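Local coordinates for protein serpin-ZX (Arabidopsis thaliana, PDB 3LE2) that inhibits proteases such as metacaspase-9 and RD21A by offering a reactive centre loop whose cleavage traps the enzyme covalently, restraining programmed cell death, at residues I24-A38 / V381-H393. Sequence-based numbering, arbitrary orientation.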
ATOM      1  N   ILE A  24      -9.290   3.386   7.670  1.00 31.10           N
ATOM      2  CA  ILE A  24     -10.692   3.270   7.304  1.00 27.42           C
ATOM      3  C   ILE A  24     -11.617   3.927   8.326  1.00 28.88           C
ATOM      4  O   ILE A  24     -12.675   4.446   7.974  1.00 34.55           O
ATOM      5  CB  ILE A  24     -11.081   1.795   7.069  1.00 28.27           C
ATOM      6  CG1 ILE A  24     -10.315   1.265   5.852  1.00 29.36           C
ATOM      7  CG2 ILE A  24     -12.590   1.651   6.847  1.00 26.69           C
ATOM      8  CD1 ILE A  24     -10.319  -0.243   5.708  1.00 29.05           C
ATOM      9  N   THR A  25     -11.223   3.910   9.592  1.00 33.92           N
ATOM     10  CA  THR A  25     -12.043   4.512  10.644  1.00 36.35           C
ATOM     11  C   THR A  25     -12.167   6.029  10.455  1.00 33.81           C
ATOM     12  O   THR A  25     -13.168   6.620  10.831  1.00 35.05           O
ATOM     13  CB  THR A  25     -11.497   4.182  12.057  1.00 37.48           C
ATOM     14  OG1 THR A  25     -11.704   2.795  12.333  1.00 46.27           O
ATOM     15  CG2 THR A  25     -12.213   4.983  13.120  1.00 40.32           C
ATOM     16  N   THR A  26     -11.155   6.636   9.837  1.00 29.46           N
ATOM     17  CA  THR A  26     -11.102   8.088   9.653  1.00 35.49           C
ATOM     18  C   THR A  26     -11.803   8.591   8.387  1.00 33.81           C
ATOM     19  O   THR A  26     -11.861   9.795   8.153  1.00 34.74           O
ATOM     20  CB  THR A  26      -9.634   8.612   9.591  1.00 34.17           C
ATOM     21  OG1 THR A  26      -9.049   8.231   8.345  1.00 35.00           O
ATOM     22  CG2 THR A  26      -8.776   8.057  10.745  1.00 37.60           C
ATOM     23  N   VAL A  27     -12.304   7.690   7.545  1.00 31.54           N
ATOM     24  CA  VAL A  27     -12.996   8.147   6.343  1.00 32.42           C
ATOM     25  C   VAL A  27     -14.481   7.830   6.434  1.00 33.34           C
ATOM     26  O   VAL A  27     -14.907   7.084   7.316  1.00 32.37           O
ATOM     27  CB  VAL A  27     -12.377   7.588   5.041  1.00 27.91           C
ATOM     28  CG1 VAL A  27     -10.916   8.019   4.923  1.00 29.96           C
ATOM     29  CG2 VAL A  27     -12.522   6.071   4.970  1.00 25.93           C
ATOM     30  N   SER A  28     -15.271   8.425   5.547  1.00 24.67           N
ATOM     31  CA  SER A  28     -16.708   8.190   5.557  1.00 33.32           C
ATOM     32  C   SER A  28     -17.060   6.762   5.134  1.00 31.09           C
ATOM     33  O   SER A  28     -16.264   6.065   4.497  1.00 34.10           O
ATOM     34  CB  SER A  28     -17.418   9.179   4.628  1.00 26.43           C
ATOM     35  OG  SER A  28     -17.206   8.794   3.293  1.00 24.51           O
ATOM     36  N   GLN A  29     -18.279   6.354   5.464  1.00 36.38           N
ATOM     37  CA  GLN A  29     -18.757   5.004   5.202  1.00 37.00           C
ATOM     38  C   GLN A  29     -18.448   4.510   3.793  1.00 34.29           C
ATOM     39  O   GLN A  29     -18.003   3.374   3.599  1.00 33.96           O
ATOM     40  CB  GLN A  29     -20.265   4.932   5.430  1.00 30.90           C
ATOM     41  CG  GLN A  29     -20.815   3.545   5.255  1.00 30.68           C
ATOM     42  CD  GLN A  29     -22.268   3.456   5.640  1.00 47.95           C
ATOM     43  OE1 GLN A  29     -23.094   4.235   5.164  1.00 50.99           O
ATOM     44  NE2 GLN A  29     -22.594   2.505   6.507  1.00 42.80           N
ATOM     45  N   ASN A  30     -18.703   5.364   2.814  1.00 31.16           N
ATOM     46  CA  ASN A  30     -18.600   4.980   1.416  1.00 30.67           C
ATOM     47  C   ASN A  30     -17.329   5.482   0.738  1.00 24.36           C
ATOM     48  O   ASN A  30     -17.286   5.596  -0.480  1.00 27.66           O
ATOM     49  CB  ASN A  30     -19.841   5.456   0.648  1.00 24.71           C
ATOM     50  CG  ASN A  30     -21.139   4.839   1.181  1.00 42.06           C
ATOM     51  OD1 ASN A  30     -22.202   5.467   1.145  1.00 46.58           O
ATOM     52  ND2 ASN A  30     -21.053   3.610   1.686  1.00 35.63           N
ATOM     53  N   SER A  31     -16.295   5.764   1.529  1.00 25.06           N
ATOM     54  CA  SER A  31     -15.015   6.240   0.990  1.00 30.43           C
ATOM     55  C   SER A  31     -14.053   5.098   0.699  1.00 24.28           C
ATOM     56  O   SER A  31     -13.638   4.395   1.608  1.00 31.51           O
ATOM     57  CB  SER A  31     -14.326   7.211   1.964  1.00 25.60           C
ATOM     58  OG  SER A  31     -15.075   8.401   2.151  1.00 34.52           O
ATOM     59  N   ASN A  32     -13.673   4.940  -0.562  1.00 25.01           N
ATOM     60  CA  ASN A  32     -12.649   3.983  -0.935  1.00 29.78           C
ATOM     61  C   ASN A  32     -11.334   4.355  -0.270  1.00 34.99           C
ATOM     62  O   ASN A  32     -11.088   5.537  -0.010  1.00 32.69           O
ATOM     63  CB  ASN A  32     -12.480   3.965  -2.453  1.00 26.55           C
ATOM     64  CG  ASN A  32     -13.680   3.391  -3.159  1.00 30.13           C
ATOM     65  OD1 ASN A  32     -14.376   2.532  -2.617  1.00 28.55           O
ATOM     66  ND2 ASN A  32     -13.939   3.863  -4.373  1.00 31.61           N
ATOM     67  N   VAL A  33     -10.501   3.350   0.001  1.00 26.02           N
ATOM     68  CA  VAL A  33      -9.168   3.566   0.553  1.00 26.71           C
ATOM     69  C   VAL A  33      -8.121   2.781  -0.251  1.00 32.21           C
ATOM     70  O   VAL A  33      -8.377   1.654  -0.668  1.00 28.30           O
ATOM     71  CB  VAL A  33      -9.077   3.076   2.020  1.00 23.59           C
ATOM     72  CG1 VAL A  33      -7.634   3.182   2.528  1.00 21.76           C
ATOM     73  CG2 VAL A  33     -10.024   3.830   2.910  1.00 20.74           C
ATOM     74  N   ILE A  34      -6.950   3.373  -0.469  1.00 28.54           N
ATOM     75  CA  ILE A  34      -5.784   2.623  -0.958  1.00 22.43           C
ATOM     76  C   ILE A  34      -4.552   3.305  -0.375  1.00 25.99           C
ATOM     77  O   ILE A  34      -4.484   4.526  -0.374  1.00 24.93           O
ATOM     78  CB  ILE A  34      -5.690   2.591  -2.502  1.00 26.17           C
ATOM     79  CG1 ILE A  34      -4.591   1.633  -2.965  1.00 29.30           C
ATOM     80  CG2 ILE A  34      -5.444   3.987  -3.072  1.00 28.18           C
ATOM     81  CD1 ILE A  34      -4.916   0.160  -2.740  1.00 25.45           C
ATOM     82  N   PHE A  35      -3.603   2.529   0.156  1.00 30.40           N
ATOM     83  CA  PHE A  35      -2.347   3.107   0.642  1.00 26.03           C
ATOM     84  C   PHE A  35      -1.236   2.068   0.647  1.00 28.08           C
ATOM     85  O   PHE A  35      -1.506   0.884   0.622  1.00 28.34           O
ATOM     86  CB  PHE A  35      -2.522   3.698   2.043  1.00 25.05           C
ATOM     87  CG  PHE A  35      -2.558   2.661   3.139  1.00 22.44           C
ATOM     88  CD1 PHE A  35      -3.729   1.981   3.427  1.00 24.52           C
ATOM     89  CD2 PHE A  35      -1.424   2.379   3.878  1.00 21.64           C
ATOM     90  CE1 PHE A  35      -3.776   1.015   4.445  1.00 26.34           C
ATOM     91  CE2 PHE A  35      -1.449   1.419   4.890  1.00 32.24           C
ATOM     92  CZ  PHE A  35      -2.628   0.732   5.176  1.00 31.06           C
ATOM     93  N   SER A  36       0.013   2.515   0.687  1.00 25.51           N
ATOM     94  CA  SER A  36       1.138   1.596   0.673  1.00 29.87           C
ATOM     95  C   SER A  36       1.826   1.484   2.039  1.00 33.51           C
ATOM     96  O   SER A  36       2.543   2.393   2.458  1.00 31.75           O
ATOM     97  CB  SER A  36       2.155   2.020  -0.393  1.00 27.36           C
ATOM     98  OG  SER A  36       3.339   1.254  -0.287  1.00 22.86           O
ATOM     99  N   PRO A  37       1.613   0.360   2.733  1.00 26.83           N
ATOM    100  CA  PRO A  37       2.223   0.100   4.044  1.00 24.43           C
ATOM    101  C   PRO A  37       3.749   0.067   3.943  1.00 28.01           C
ATOM    102  O   PRO A  37       4.437   0.546   4.835  1.00 36.65           O
ATOM    103  CB  PRO A  37       1.700  -1.301   4.409  1.00 26.14           C
ATOM    104  CG  PRO A  37       0.526  -1.532   3.529  1.00 34.45           C
ATOM    105  CD  PRO A  37       0.758  -0.749   2.279  1.00 24.49           C
ATOM    106  N   ALA A  38       4.266  -0.510   2.864  1.00 23.60           N
ATOM    107  CA  ALA A  38       5.694  -0.512   2.601  1.00 22.18           C
ATOM    108  C   ALA A  38       6.266   0.895   2.594  1.00 29.62           C
ATOM    109  O   ALA A  38       7.279   1.153   3.240  1.00 33.82           O
ATOM    110  CB  ALA A  38       5.985  -1.201   1.284  1.00 31.32           C
ATOM    111  N   VAL A 381       6.312  -9.149   0.702  1.00 24.57           N
ATOM    112  CA  VAL A 381       6.102  -7.735   1.011  1.00 25.51           C
ATOM    113  C   VAL A 381       4.776  -7.207   0.411  1.00 30.52           C
ATOM    114  O   VAL A 381       4.428  -7.513  -0.732  1.00 25.39           O
ATOM    115  CB  VAL A 381       7.313  -6.876   0.539  1.00 34.00           C
ATOM    116  CG1 VAL A 381       6.971  -5.371   0.494  1.00 24.17           C
ATOM    117  CG2 VAL A 381       8.537  -7.132   1.427  1.00 29.75           C
ATOM    118  N   VAL A 382       4.036  -6.422   1.192  1.00 28.78           N
ATOM    119  CA  VAL A 382       2.755  -5.861   0.737  1.00 29.94           C
ATOM    120  C   VAL A 382       2.914  -4.437   0.188  1.00 26.76           C
ATOM    121  O   VAL A 382       3.315  -3.542   0.923  1.00 24.31           O
ATOM    122  CB  VAL A 382       1.739  -5.850   1.905  1.00 31.32           C
ATOM    123  CG1 VAL A 382       0.439  -5.111   1.528  1.00 24.20           C
ATOM    124  CG2 VAL A 382       1.479  -7.288   2.384  1.00 29.89           C
ATOM    125  N   LEU A 383       2.603  -4.226  -1.095  1.00 26.02           N
ATOM    126  CA  LEU A 383       2.649  -2.875  -1.688  1.00 30.72           C
ATOM    127  C   LEU A 383       1.456  -2.005  -1.329  1.00 24.49           C
ATOM    128  O   LEU A 383       1.613  -0.813  -1.089  1.00 29.77           O
ATOM    129  CB  LEU A 383       2.737  -2.924  -3.215  1.00 23.50           C
ATOM    130  CG  LEU A 383       4.094  -3.282  -3.798  1.00 31.49           C
ATOM    131  CD1 LEU A 383       4.363  -4.778  -3.556  1.00 25.11           C
ATOM    132  CD2 LEU A 383       4.111  -2.954  -5.278  1.00 25.77           C
ATOM    133  N   PHE A 384       0.262  -2.593  -1.342  1.00 24.28           N
ATOM    134  CA  PHE A 384      -0.968  -1.824  -1.140  1.00 26.14           C
ATOM    135  C   PHE A 384      -1.964  -2.612  -0.321  1.00 26.29           C
ATOM    136  O   PHE A 384      -2.086  -3.825  -0.490  1.00 20.72           O
ATOM    137  CB  PHE A 384      -1.657  -1.502  -2.481  1.00 22.25           C
ATOM    138  CG  PHE A 384      -0.888  -0.568  -3.373  1.00 32.48           C
ATOM    139  CD1 PHE A 384      -0.754   0.776  -3.046  1.00 25.68           C
ATOM    140  CD2 PHE A 384      -0.335  -1.024  -4.566  1.00 29.85           C
ATOM    141  CE1 PHE A 384      -0.063   1.646  -3.883  1.00 27.07           C
ATOM    142  CE2 PHE A 384       0.361  -0.162  -5.401  1.00 30.06           C
ATOM    143  CZ  PHE A 384       0.500   1.177  -5.056  1.00 26.78           C
ATOM    144  N   ILE A 385      -2.678  -1.908   0.551  1.00 24.20           N
ATOM    145  CA  ILE A 385      -3.894  -2.416   1.177  1.00 26.78           C
ATOM    146  C   ILE A 385      -5.005  -1.402   0.905  1.00 28.37           C
ATOM    147  O   ILE A 385      -4.769  -0.195   0.920  1.00 26.78           O
ATOM    148  CB  ILE A 385      -3.735  -2.582   2.703  1.00 31.36           C
ATOM    149  CG1 ILE A 385      -2.555  -3.493   3.025  1.00 24.42           C
ATOM    150  CG2 ILE A 385      -5.038  -3.108   3.344  1.00 19.60           C
ATOM    151  CD1 ILE A 385      -2.248  -3.601   4.507  1.00 32.51           C
ATOM    152  N   GLY A 386      -6.214  -1.882   0.644  1.00 28.08           N
ATOM    153  CA  GLY A 386      -7.307  -0.972   0.352  1.00 25.21           C
ATOM    154  C   GLY A 386      -8.674  -1.590   0.573  1.00 29.19           C
ATOM    155  O   GLY A 386      -8.807  -2.786   0.859  1.00 25.87           O
ATOM    156  N   GLN A 387      -9.698  -0.765   0.441  1.00 23.65           N
ATOM    157  CA  GLN A 387     -11.063  -1.250   0.460  1.00 23.53           C
ATOM    158  C   GLN A 387     -11.815  -0.585  -0.676  1.00 31.03           C
ATOM    159  O   GLN A 387     -11.654   0.612  -0.911  1.00 30.14           O
ATOM    160  CB  GLN A 387     -11.734  -0.936   1.791  1.00 22.89           C
ATOM    161  CG  GLN A 387     -12.147   0.518   2.013  1.00 23.14           C
ATOM    162  CD  GLN A 387     -13.025   0.644   3.243  1.00 32.75           C
ATOM    163  OE1 GLN A 387     -13.152  -0.310   4.017  1.00 26.53           O
ATOM    164  NE2 GLN A 387     -13.654   1.809   3.425  1.00 30.39           N
ATOM    165  N   VAL A 388     -12.609  -1.376  -1.391  1.00 31.98           N
ATOM    166  CA  VAL A 388     -13.506  -0.869  -2.422  1.00 27.20           C
ATOM    167  C   VAL A 388     -14.908  -0.925  -1.843  1.00 29.19           C
ATOM    168  O   VAL A 388     -15.473  -2.009  -1.661  1.00 28.54           O
ATOM    169  CB  VAL A 388     -13.426  -1.723  -3.715  1.00 28.33           C
ATOM    170  CG1 VAL A 388     -14.347  -1.174  -4.787  1.00 25.05           C
ATOM    171  CG2 VAL A 388     -11.998  -1.758  -4.235  1.00 28.00           C
ATOM    172  N   VAL A 389     -15.446   0.242  -1.495  1.00 35.35           N
ATOM    173  CA  VAL A 389     -16.794   0.327  -0.933  1.00 30.94           C
ATOM    174  C   VAL A 389     -17.750   0.970  -1.921  1.00 26.17           C
ATOM    175  O   VAL A 389     -18.960   0.905  -1.746  1.00 37.95           O
ATOM    176  CB  VAL A 389     -16.830   1.090   0.418  1.00 29.35           C
ATOM    177  CG1 VAL A 389     -16.117   0.285   1.514  1.00 24.77           C
ATOM    178  CG2 VAL A 389     -16.226   2.489   0.275  1.00 22.46           C
ATOM    179  N   ASP A 390     -17.201   1.581  -2.964  1.00 29.47           N
ATOM    180  CA  ASP A 390     -18.006   2.202  -4.011  1.00 27.25           C
ATOM    181  C   ASP A 390     -17.194   2.313  -5.296  1.00 28.43           C
ATOM    182  O   ASP A 390     -16.383   3.222  -5.435  1.00 30.03           O
ATOM    183  CB  ASP A 390     -18.483   3.587  -3.563  1.00 30.03           C
ATOM    184  CG  ASP A 390     -19.122   4.384  -4.688  1.00 37.35           C
ATOM    185  OD1 ASP A 390     -19.288   3.852  -5.813  1.00 37.63           O
ATOM    186  OD2 ASP A 390     -19.451   5.556  -4.444  1.00 42.43           O
ATOM    187  N   PRO A 391     -17.430   1.391  -6.243  1.00 27.62           N
ATOM    188  CA  PRO A 391     -16.696   1.268  -7.506  1.00 26.35           C
ATOM    189  C   PRO A 391     -16.891   2.478  -8.404  1.00 33.03           C
ATOM    190  O   PRO A 391     -16.094   2.674  -9.321  1.00 31.02           O
ATOM    191  CB  PRO A 391     -17.361   0.079  -8.193  1.00 28.71           C
ATOM    192  CG  PRO A 391     -18.301  -0.497  -7.219  1.00 39.19           C
ATOM    193  CD  PRO A 391     -18.618   0.528  -6.211  1.00 26.19           C
ATOM    194  N   LEU A 392     -17.939   3.265  -8.164  1.00 31.79           N
ATOM    195  CA  LEU A 392     -18.264   4.372  -9.063  1.00 37.36           C
ATOM    196  C   LEU A 392     -17.494   5.637  -8.728  1.00 41.54           C
ATOM    197  O   LEU A 392     -17.547   6.630  -9.463  1.00 42.67           O
ATOM    198  CB  LEU A 392     -19.769   4.664  -9.058  1.00 39.89           C
ATOM    199  CG  LEU A 392     -20.621   3.730  -9.918  1.00 33.53           C
ATOM    200  CD1 LEU A 392     -22.088   4.178  -9.967  1.00 33.22           C
ATOM    201  CD2 LEU A 392     -20.030   3.661 -11.308  1.00 28.06           C
ATOM    202  N   HIS A 393     -16.790   5.611  -7.607  1.00 33.23           N
ATOM    203  CA  HIS A 393     -15.995   6.759  -7.232  1.00 34.81           C
ATOM    204  C   HIS A 393     -14.574   6.338  -6.935  1.00 37.29           C
ATOM    205  O   HIS A 393     -14.195   5.192  -7.167  1.00 35.72           O
ATOM    206  CB  HIS A 393     -16.620   7.479  -6.039  1.00 32.38           C
ATOM    207  CG  HIS A 393     -17.938   8.111  -6.350  1.00 41.98           C
ATOM    208  ND1 HIS A 393     -19.140   7.470  -6.138  1.00 39.24           N
ATOM    209  CD2 HIS A 393     -18.244   9.322  -6.873  1.00 38.61           C
ATOM    210  CE1 HIS A 393     -20.131   8.262  -6.508  1.00 40.73           C
ATOM    211  NE2 HIS A 393     -19.614   9.390  -6.959  1.00 40.20           N
ATOM    212  OXT HIS A 393     -13.775   7.141  -6.473  1.00 40.72           O
TER
HETATM  213  O   HOH W   1     -16.103   2.432   5.175  1.00 31.93           O
HETATM  214  O   HOH W   2     -17.971   6.925  -2.576  1.00 35.82           O
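N32 CG lies beside its own backbone N (chi1 -68°), which carries the amide into the C-terminal turn, while Q387 CG sits between its backbone N and carbonyl carbon (chi1 75°) and the rest of its chain runs extended to S31. N32 OD1 takes two backbone N-H groups, V389 N at 2.8 Å and D390 N at 3.0 Å; its ND2 gives a 2.7 Å bond to D390 O, arriving above that carbonyl plane, with H393 N on the opposite face. Q387 NE2 donates to S31 O (3.2 Å), almost exactly within its own amide plane, and a water links it to Q29 O. The amide lies against I24, whose CD1 is 3.3 Å from Q387 OE1. Next to them, strand 33-35 pairs antiparallel with strand 382-388 through the hydrogen-bonded pairs V33-Q387 and F35-I385. I34 CD1 packs on F384 CB, on the side facing strand 167-176; F35 and I385 lie on the other, covered by helix 5-25, with P37 CG beyond the strand 3.6 Å from I385 CD1. At the far end S36, N-cap residue of helix 37-49, donates through OG to L383 O (2.8 Å) in that carbonyl's plane; OG also bonds S39 OG, and S36 N bonds H329, consistent with the serpin shutter cluster. In this serpin B sheet, the buried N32 amide, matched to backbone donors and an acceptor, probably fixes the course of the chain's C-terminal end.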